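Local coordinates for DNA repair protein rhp9/CRB2 (Schizosaccharomyces pombe, PDB 2FHD), which probably recognises methylated histone H4 through its tandem tudor domains, in a methylation-state-specific manner, as part of DNA repair, at residues Asn103-Leu108 / Thr116-Thr121; Gly67-Ser72 / Lys79-Lys84. All blocks are in the same frame, centred on the assembly; numbering follows the deposited sequence.

Contact 1 (Asn103-Leu108 / Thr116-Thr121)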
loop_
_atom_site.group_PDB
_atom_site.type_symbol
_atom_site.label_atom_id
_atom_site.label_comp_id
_atom_site.label_asym_id
_atom_site.label_seq_id
_atom_site.Cartn_x
_atom_site.Cartn_y
_atom_site.Cartn_z
ATOM N N ASN A 103 -1.090 27.457 3.707
ATOM C CA ASN A 103 -0.208 27.922 4.727
ATOM C C ASN A 103 0.707 26.850 5.229
ATOM O O ASN A 103 0.444 25.673 5.236
ATOM C CB ASN A 103 -0.925 28.580 5.951
ATOM C CG ASN A 103 -1.896 29.653 5.533
ATOM O OD1 ASN A 103 -1.502 30.614 4.866
ATOM N ND2 ASN A 103 -3.195 29.474 5.880
ATOM N N ASP A 104 1.703 27.363 5.867
ATOM C CA ASP A 104 2.926 26.741 6.181
ATOM C C ASP A 104 3.283 26.872 7.656
ATOM O O ASP A 104 3.975 26.030 8.224
ATOM C CB ASP A 104 3.848 27.791 5.498
ATOM C CG ASP A 104 5.044 27.277 5.294
ATOM O OD1 ASP A 104 4.940 26.007 5.335
ATOM O OD2 ASP A 104 5.980 28.023 5.221
HETATM N N MSE A 105 2.938 28.041 8.219
HETATM C CA MSE A 105 3.393 28.464 9.560
HETATM C C MSE A 105 2.178 28.829 10.379
HETATM O O MSE A 105 1.183 29.341 9.878
HETATM C CB MSE A 105 4.325 29.708 9.520
HETATM C CG MSE A 105 5.636 29.469 8.735
HETATM SE SE MSE A 105 6.790 28.312 9.815
HETATM C CE MSE A 105 7.442 26.848 8.421
ATOM N N VAL A 106 2.277 28.598 11.671
ATOM C CA VAL A 106 1.258 29.134 12.540
ATOM C C VAL A 106 1.874 29.809 13.777
ATOM O O VAL A 106 2.828 29.298 14.368
ATOM C CB VAL A 106 0.222 28.017 12.912
ATOM C CG1 VAL A 106 0.898 26.905 13.621
ATOM C CG2 VAL A 106 -0.958 28.613 13.716
ATOM N N ILE A 107 1.314 30.932 14.161
ATOM C CA ILE A 107 1.620 31.563 15.437
ATOM C C ILE A 107 0.571 31.162 16.536
ATOM O O ILE A 107 -0.663 31.298 16.367
ATOM C CB ILE A 107 1.651 33.124 15.261
ATOM C CG1 ILE A 107 2.565 33.545 14.122
ATOM C CG2 ILE A 107 1.979 33.837 16.621
ATOM C CD1 ILE A 107 2.294 35.073 13.699
ATOM N N LEU A 108 1.102 30.661 17.646
ATOM C CA LEU A 108 0.405 30.094 18.800
ATOM C C LEU A 108 0.676 30.926 20.046
ATOM O O LEU A 108 1.791 31.400 20.217
ATOM C CB LEU A 108 0.963 28.731 19.055
ATOM C CG LEU A 108 0.670 27.749 17.930
ATOM C CD1 LEU A 108 1.178 26.355 18.294
ATOM C CD2 LEU A 108 -0.844 27.727 17.621
ATOM N N THR A 116 6.134 30.962 17.009
ATOM C CA THR A 116 5.844 30.649 15.608
ATOM C C THR A 116 6.309 29.223 15.334
ATOM O O THR A 116 7.420 28.885 15.697
ATOM C CB THR A 116 6.556 31.584 14.681
ATOM O OG1 THR A 116 6.036 32.884 14.877
ATOM C CG2 THR A 116 6.344 31.191 13.223
ATOM N N VAL A 117 5.455 28.387 14.738
ATOM C CA VAL A 117 5.766 26.968 14.592
ATOM C C VAL A 117 5.267 26.489 13.192
ATOM O O VAL A 117 4.379 27.136 12.611
ATOM C CB VAL A 117 5.064 26.298 15.794
ATOM C CG1 VAL A 117 3.956 25.341 15.421
ATOM C CG2 VAL A 117 6.040 25.882 16.963
ATOM N N PRO A 118 5.868 25.424 12.620
ATOM C CA PRO A 118 5.298 24.890 11.374
ATOM C C PRO A 118 3.908 24.312 11.611
ATOM O O PRO A 118 3.682 23.667 12.631
ATOM C CB PRO A 118 6.259 23.778 10.961
ATOM C CG PRO A 118 7.615 24.139 11.669
ATOM C CD PRO A 118 7.077 24.673 13.042
ATOM N N ILE A 119 2.985 24.586 10.691
ATOM C CA ILE A 119 1.590 24.142 10.712
ATOM C C ILE A 119 1.564 22.555 10.766
ATOM O O ILE A 119 0.673 21.949 11.440
ATOM C CB ILE A 119 0.918 24.784 9.410
ATOM C CG1 ILE A 119 -0.383 25.620 9.621
ATOM C CG2 ILE A 119 0.921 23.870 8.249
ATOM C CD1 ILE A 119 -1.206 25.071 10.534
ATOM N N SER A 120 2.552 21.878 10.153
ATOM C CA SER A 120 2.590 20.377 10.134
ATOM C C SER A 120 2.756 19.725 11.514
ATOM O O SER A 120 2.509 18.511 11.687
ATOM C CB SER A 120 3.748 19.866 9.275
ATOM O OG SER A 120 5.041 20.213 9.834
ATOM N N THR A 121 3.109 20.548 12.497
ATOM C CA THR A 121 3.402 20.173 13.908
ATOM C C THR A 121 2.076 20.196 14.774
ATOM O O THR A 121 1.990 19.675 15.876
ATOM C CB THR A 121 4.467 21.263 14.306
ATOM O OG1 THR A 121 5.789 20.751 14.543
ATOM C CG2 THR A 121 3.997 22.300 15.142
HETATM O O HOH W 1 4.616 23.387 8.023
#
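Val106 and Val117 face each other across two antiparallel strands as a hydrogen-bonded pair: Val106 N gives a nearly straight bond of 2.7 Å to Val117 O, and Val117 N returns one of 2.8 Å to Val106 O. Their side chains lie side by side and point the same way, with Val106 CG1 3.9 Å from Val117 CG1. A chi1 of 61° places this Val106 CG1 between its own backbone N and carbonyl carbon. Leu108 CD1 reaches Val117 CG1 and Ile119 CD1 reaches Val106 CB, extending the apolar patch. The two strands form the hairpin 105-110/113-118 of the second tudor domain, an SH3-like barrel. At its open end, chi2 of -73° bends the selenomethionine chain of Met105 and brings SE to 4.0 Å from Pro118 CA, with CE near Pro118 CB. Asp104 O is gripped twice, by Ile119 N at 3.0 Å, which sits well above the carbonyl plane, and by a water that donates at 2.7 Å and weakly accepts from Ser120 N. Asp104 OD2 is hydrogen-bonded to Ser88 OG, and Asp104 and Met105 make a classic beta bulge opposite Phe86. Ile119 also packs against Phe62 and Leu64.

Contact 2 (Gly67-Ser72 / Lys79-Lys84). With PO4 (phosphate ion), chain K.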
loop_
_atom_site.group_PDB
_atom_site.type_symbol
_atom_site.label_atom_id
_atom_site.label_comp_id
_atom_site.label_asym_id
_atom_site.label_seq_id
_atom_site.Cartn_x
_atom_site.Cartn_y
_atom_site.Cartn_z
ATOM N N GLY A 67 -8.051 31.874 17.950
ATOM C CA GLY A 67 -8.770 31.415 19.149
ATOM C C GLY A 67 -8.932 29.893 19.201
ATOM O O GLY A 67 -9.305 29.394 20.230
ATOM N N ASP A 68 -8.640 29.142 18.120
ATOM C CA ASP A 68 -8.713 27.679 18.182
ATOM C C ASP A 68 -7.691 27.273 19.207
ATOM O O ASP A 68 -6.543 27.818 19.230
ATOM C CB ASP A 68 -8.323 26.967 16.854
ATOM C CG ASP A 68 -9.365 27.075 15.764
ATOM O OD1 ASP A 68 -10.568 27.399 16.000
ATOM O OD2 ASP A 68 -8.977 26.826 14.590
ATOM N N VAL A 69 -8.064 26.291 20.024
ATOM C CA VAL A 69 -7.164 25.688 20.989
ATOM C C VAL A 69 -6.548 24.422 20.350
ATOM O O VAL A 69 -7.267 23.447 20.012
ATOM C CB VAL A 69 -7.967 25.378 22.331
ATOM C CG1 VAL A 69 -7.216 24.508 23.299
ATOM C CG2 VAL A 69 -8.348 26.671 23.035
ATOM N N VAL A 70 -5.211 24.398 20.262
ATOM C CA VAL A 70 -4.493 23.332 19.646
ATOM C C VAL A 70 -3.238 22.972 20.433
ATOM O O VAL A 70 -2.838 23.689 21.344
ATOM C CB VAL A 70 -4.095 23.745 18.220
ATOM C CG1 VAL A 70 -5.325 24.127 17.427
ATOM C CG2 VAL A 70 -3.075 24.934 18.258
ATOM N N GLN A 71 -2.586 21.878 20.072
ATOM C CA GLN A 71 -1.233 21.615 20.572
ATOM C C GLN A 71 -0.271 21.583 19.435
ATOM O O GLN A 71 -0.681 21.665 18.254
ATOM C CB GLN A 71 -1.239 20.333 21.348
ATOM C CG GLN A 71 -2.024 20.601 22.567
ATOM C CD GLN A 71 -2.673 19.423 23.169
ATOM O OE1 GLN A 71 -2.129 18.876 24.082
ATOM N NE2 GLN A 71 -3.869 19.052 22.709
ATOM N N SER A 72 1.015 21.548 19.769
ATOM C CA SER A 72 2.059 21.406 18.750
ATOM C C SER A 72 3.068 20.425 19.325
ATOM O O SER A 72 3.354 20.403 20.515
ATOM C CB SER A 72 2.701 22.757 18.385
ATOM O OG SER A 72 3.997 22.614 17.861
ATOM N N LYS A 79 -1.264 23.434 25.812
ATOM C CA LYS A 79 -2.295 23.915 24.931
ATOM C C LYS A 79 -2.079 25.393 24.593
ATOM O O LYS A 79 -1.714 26.153 25.474
ATOM C CB LYS A 79 -3.682 23.658 25.569
ATOM C CG LYS A 79 -4.084 22.227 25.464
ATOM C CD LYS A 79 -5.546 21.984 25.735
ATOM C CE LYS A 79 -5.789 20.516 25.631
ATOM N NZ LYS A 79 -7.206 20.117 25.905
ATOM N N HIS A 80 -2.327 25.784 23.338
ATOM C CA HIS A 80 -2.103 27.129 22.853
ATOM C C HIS A 80 -3.335 27.593 22.125
ATOM O O HIS A 80 -4.080 26.792 21.747
ATOM C CB HIS A 80 -0.885 27.112 21.877
ATOM C CG HIS A 80 0.421 26.960 22.579
ATOM N ND1 HIS A 80 1.277 28.018 22.788
ATOM C CD2 HIS A 80 1.001 25.886 23.170
ATOM C CE1 HIS A 80 2.355 27.598 23.431
ATOM N NE2 HIS A 80 2.201 26.314 23.704
ATOM N N THR A 81 -3.537 28.869 21.884
ATOM C CA THR A 81 -4.567 29.305 20.971
ATOM C C THR A 81 -3.874 29.816 19.673
ATOM O O THR A 81 -2.727 30.304 19.671
ATOM C CB THR A 81 -5.524 30.399 21.593
ATOM O OG1 THR A 81 -4.722 31.525 21.985
ATOM C CG2 THR A 81 -6.100 29.904 22.849
ATOM N N VAL A 82 -4.580 29.674 18.568
ATOM C CA VAL A 82 -4.115 30.101 17.350
ATOM C C VAL A 82 -4.205 31.616 17.272
ATOM O O VAL A 82 -5.211 32.265 17.596
ATOM C CB VAL A 82 -4.893 29.405 16.225
ATOM C CG1 VAL A 82 -4.542 30.028 14.864
ATOM C CG2 VAL A 82 -4.649 27.822 16.269
ATOM N N VAL A 83 -3.095 32.196 16.852
ATOM C CA VAL A 83 -3.080 33.628 16.599
ATOM C C VAL A 83 -3.295 33.860 15.116
ATOM O O VAL A 83 -4.251 34.472 14.799
ATOM C CB VAL A 83 -1.767 34.346 17.161
ATOM C CG1 VAL A 83 -1.817 35.851 16.770
ATOM C CG2 VAL A 83 -1.685 34.191 18.666
ATOM N N LYS A 84 -2.475 33.315 14.223
ATOM C CA LYS A 84 -2.578 33.563 12.772
ATOM C C LYS A 84 -1.822 32.498 12.014
ATOM O O LYS A 84 -0.809 32.018 12.473
ATOM C CB LYS A 84 -2.011 34.964 12.423
ATOM C CG LYS A 84 -2.025 35.347 10.909
ATOM C CD LYS A 84 -1.933 36.867 10.592
ATOM C CE LYS A 84 -3.362 37.521 10.484
ATOM N NZ LYS A 84 -4.106 36.983 9.217
HETATM P P PO4 K . -2.192 23.337 29.550
HETATM O O1 PO4 K . -2.109 22.360 28.405
HETATM O O2 PO4 K . -2.958 22.640 30.682
HETATM O O3 PO4 K . -0.784 23.647 30.064
HETATM O O4 PO4 K . -2.818 24.669 29.105
#
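Asp68 O accepts a hydrogen bond from Val82 N, in the carbonyl plane at 2.8 Å, and also meets the CA-H of Thr81, with Thr81 CA at 3.0 Å. Gly67 N in turn bonds Val82 O at 2.9 Å, meeting a lone pair, while Val70 and His80 exchange N-H...O bonds in both directions as a hydrogen-bonded antiparallel pair. The hairpin is strongly twisted, its short strand axes running at 101°, in keeping with the curved sheet of an SH3-like tudor barrel. On its buried side Val82 CG2, which stands anti to the carbonyl carbon and beside the backbone N, wedges against Asp68 CB and lies 3.8 Å from Val70 CG2. The other face carries Val69, whose CG2 meets Thr81 CG2 and whose CG1 lies 3.9 Å from Lys79 CD. Beyond it the extended Lys79 chain crosses Gln71, with Lys79 CG 3.9 Å from Gln71 CG. An alanine in place of Gln71 would probably open a gap beside CG and CE of Lys79, leaving those methylenes less firmly packed. Lys79 NZ is held by Leu75 O and Thr73 O of the second subunit. Asp68 OD2 has its own partners, a salt bridge to Arg135 and a hydrogen bond from Lys65 N. Lys79 N donates to O1 of a phosphate ion at 2.9 Å, and Gly76 N of the second subunit also binds this ion. An anion, here probably from the crystallisation liquor, can thus be held by peptide N-H groups of two subunits.

Contacts 1 and 2 are successive hairpins of one antiparallel sheet in the second tudor domain, their centres about 10 Å apart. Their adjoining strands, 80-86 and 105-110, are neighbours: Ile107 O lies 2.6 Å from Val83 N and Ile107 N 2.9 Å from Lys84 O, both probable hydrogen bonds. Each contact is partly buried, with Val106 and Val117 in contact 1, and Val70 and Val82 in contact 2, buried; Leu108 packs on Val70 and His80. Their outer chemistry differs. Contact 1 touches no other protein chain of the assembly and mixes apolar packing with a water-bound carbonyl, whereas contact 2 borders the second subunit, to which Lys79 extends its amine, and binds a phosphate ion through its backbone.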